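Local coordinates for protein MccF (PDB 4IIY) that probably acts as an S66-family peptidase (LD-carboxypeptidase-like) that gives its host self-immunity to the peptide-nucleotide antibiotic microcin C7, at residues G244-L249 and I269-K274. The protein carries 1 engineered substitution. Sequence-based numbering, arbitrary orientation.
Sequences GNLNTL and IEDSRK. With 1EI (5'-O-(L-alpha-glutamylsulfamoyl)inosine), chain K; EDO (1,2-ethanediol), chain L.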
# COMPACT_ATOMS: atom_id res chain seq x y z
N GLY B 244 -10.85 -8.84 -2.66
CA GLY B 244 -10.99 -7.81 -3.68
C GLY B 244 -9.63 -7.40 -4.19
O GLY B 244 -8.71 -8.23 -4.31
N ASN B 245 -9.49 -6.11 -4.50
CA ASN B 245 -8.21 -5.60 -4.96
C ASN B 245 -7.25 -5.53 -3.78
O ASN B 245 -7.48 -4.81 -2.82
CB ASN B 245 -8.39 -4.23 -5.61
CG ASN B 245 -7.10 -3.67 -6.18
OD1 ASN B 245 -6.37 -2.92 -5.51
ND2 ASN B 245 -6.81 -4.01 -7.43
N LEU B 246 -6.15 -6.27 -3.87
CA LEU B 246 -5.28 -6.45 -2.71
C LEU B 246 -4.56 -5.16 -2.32
O LEU B 246 -4.52 -4.80 -1.15
CB LEU B 246 -4.30 -7.60 -2.96
CG LEU B 246 -3.28 -7.88 -1.86
CD1 LEU B 246 -3.94 -8.09 -0.51
CD2 LEU B 246 -2.42 -9.08 -2.26
N ASN B 247 -4.01 -4.44 -3.30
CA ASN B 247 -3.38 -3.18 -2.96
C ASN B 247 -4.37 -2.24 -2.25
O ASN B 247 -4.02 -1.55 -1.29
CB ASN B 247 -2.80 -2.52 -4.20
CG ASN B 247 -1.85 -1.40 -3.87
OD1 ASN B 247 -0.85 -1.60 -3.19
ND2 ASN B 247 -2.17 -0.20 -4.34
N THR B 248 -5.61 -2.19 -2.73
CA THR B 248 -6.61 -1.34 -2.10
C THR B 248 -6.92 -1.75 -0.66
O THR B 248 -7.17 -0.89 0.20
CB THR B 248 -7.90 -1.30 -2.93
OG1 THR B 248 -7.60 -0.80 -4.23
CG2 THR B 248 -8.94 -0.39 -2.29
N LEU B 249 -6.90 -3.05 -0.37
CA LEU B 249 -7.17 -3.52 0.98
C LEU B 249 -6.20 -2.93 2.00
O LEU B 249 -6.55 -2.77 3.17
CB LEU B 249 -7.16 -5.05 1.05
CG LEU B 249 -8.34 -5.74 0.36
CD1 LEU B 249 -8.12 -7.25 0.31
CD2 LEU B 249 -9.68 -5.41 1.02
N ILE B 269 -8.20 -12.35 -4.42
CA ILE B 269 -7.35 -11.18 -4.56
C ILE B 269 -6.97 -10.96 -6.02
O ILE B 269 -6.72 -11.92 -6.78
CB ILE B 269 -6.07 -11.26 -3.70
CG1 ILE B 269 -5.45 -12.65 -3.82
CG2 ILE B 269 -6.38 -10.92 -2.25
CD1 ILE B 269 -4.05 -12.76 -3.21
N GLU B 270 -6.95 -9.70 -6.43
CA GLU B 270 -6.45 -9.34 -7.75
C GLU B 270 -5.72 -8.01 -7.64
O GLU B 270 -6.01 -7.19 -6.76
CB GLU B 270 -7.58 -9.27 -8.78
CG GLU B 270 -8.62 -8.17 -8.57
CD GLU B 270 -8.29 -6.85 -9.28
OE1 GLU B 270 -7.58 -6.86 -10.31
OE2 GLU B 270 -8.77 -5.78 -8.80
N ASP B 271 -4.75 -7.81 -8.53
CA ASP B 271 -4.07 -6.52 -8.63
C ASP B 271 -3.87 -6.16 -10.10
O ASP B 271 -4.06 -6.99 -10.98
CB ASP B 271 -2.72 -6.51 -7.87
CG ASP B 271 -2.88 -6.30 -6.37
OD1 ASP B 271 -3.43 -5.24 -5.99
OD2 ASP B 271 -2.45 -7.17 -5.58
N SER B 272 -3.47 -4.92 -10.34
CA SER B 272 -3.34 -4.36 -11.68
C SER B 272 -2.06 -3.55 -11.85
O SER B 272 -1.75 -2.70 -11.02
CB SER B 272 -4.54 -3.45 -11.97
OG SER B 272 -4.28 -2.57 -13.07
N ARG B 273 -1.34 -3.82 -12.93
CA ARG B 273 -0.21 -3.01 -13.37
C ARG B 273 0.86 -2.87 -12.30
O ARG B 273 1.51 -1.82 -12.19
CB ARG B 273 -0.67 -1.64 -13.87
CG ARG B 273 -1.62 -1.71 -15.05
CD ARG B 273 -2.12 -0.33 -15.44
NE ARG B 273 -1.34 0.22 -16.55
CZ ARG B 273 -1.85 0.60 -17.72
NH1 ARG B 273 -3.15 0.53 -17.95
NH2 ARG B 273 -1.04 1.07 -18.66
N LYS B 274 1.06 -3.92 -11.51
CA LYS B 274 2.10 -3.87 -10.49
C LYS B 274 3.39 -4.51 -10.93
O LYS B 274 3.42 -5.41 -11.78
CB LYS B 274 1.64 -4.56 -9.21
CG LYS B 274 0.38 -4.00 -8.61
CD LYS B 274 0.46 -2.50 -8.38
CE LYS B 274 -0.78 -1.99 -7.67
NZ LYS B 274 -0.85 -0.52 -7.68
O6 1EI K . -5.68 6.26 -19.95
C6 1EI K . -5.94 5.04 -19.85
N1 1EI K . -5.61 4.16 -20.81
C2 1EI K . -5.89 2.85 -20.71
N3 1EI K . -6.52 2.31 -19.65
C5 1EI K . -6.63 4.52 -18.65
C4 1EI K . -6.90 3.09 -18.62
N7 1EI K . -7.12 5.03 -17.50
C8 1EI K . -7.66 4.01 -16.79
N9 1EI K . -7.52 2.86 -17.47
C1' 1EI K . -7.96 1.53 -17.02
O4' 1EI K . -9.12 1.60 -16.21
C2' 1EI K . -6.88 0.93 -16.14
O2' 1EI K . -5.97 0.17 -16.94
C3' 1EI K . -7.66 0.06 -15.18
O3' 1EI K . -7.56 -1.30 -15.58
C4' 1EI K . -9.11 0.49 -15.31
C5' 1EI K . -9.71 0.88 -13.97
O5' 1EI K . -9.03 2.00 -13.40
SBF 1EI K . -9.22 2.31 -11.91
OAE 1EI K . -9.12 3.73 -11.71
OAF 1EI K . -10.53 1.81 -11.57
NAQ 1EI K . -8.12 1.52 -11.16
C 1EI K . -7.99 1.38 -9.83
O 1EI K . -8.73 1.84 -8.96
CA 1EI K . -6.84 0.54 -9.36
N 1EI K . -6.01 0.14 -10.48
CB 1EI K . -6.04 1.30 -8.31
CG 1EI K . -5.53 0.36 -7.22
CD 1EI K . -4.29 -0.37 -7.68
OE1 1EI K . -4.04 -0.42 -8.91
OE2 1EI K . -3.56 -0.88 -6.82
C1 EDO L . -3.42 -11.23 -8.60
O1 EDO L . -3.84 -10.42 -9.70
C2 EDO L . -1.96 -11.65 -8.73
O2 EDO L . -1.12 -10.50 -8.58
O HOH W 1 -3.95 -3.43 -7.90
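Asp271 OD1 accepts from two donors, Asn247 N across the contact, at 2.9 Å and on the syn lone pair, and a bridging water. The same water accepts from Asn245 ND2 and Ser272 N, so one molecule ties the carboxylate, an amide and the backbone together. The other oxygen, Asp271 OD2, rests 3.2 Å from Leu246 CB.

Asn245 spends both ends of its amide. With CG anti to the backbone N (chi1 -177°), OD1 reaches forward to the first turn of the helix 246-249 and caps it, taking Thr248 N in the carbonyl plane at 3.0 Å and Thr248 OG1 from above it. ND2 points at Glu270 OE2, 3.0 Å away and almost straight at 174°; the acceptor lies in the amide plane, yet is met from above the carboxylate. Tyr164 OH also bonds OE2, while His338 holds OE1, so both neighbours help fix the predicted charge-relay acid. Replacing Asn245 with an alanine would remove both ends of this link, and is likely to leave Thr248 N without its cap and Glu270 OE2 without one of its partners.

The two parallel strands pair Gly244 with Ile269 and Asn245 with Glu270, joined by Glu270 N to Gly244 O at 3.1 Å and by Leu246 N to Glu270 O at 3.0 Å. Asn247 ND2 and Lys274 NZ each reach OE2 of the bound glutamylsulfamoyl inosine at 2.9 Å. Adjacent parallel strands whose C-terminal ends carry a capped helix start and a binding loop thus form part of the ligand pocket and present Glu270 to His338, consistent with the Ser-His-Glu site of S66 peptidases.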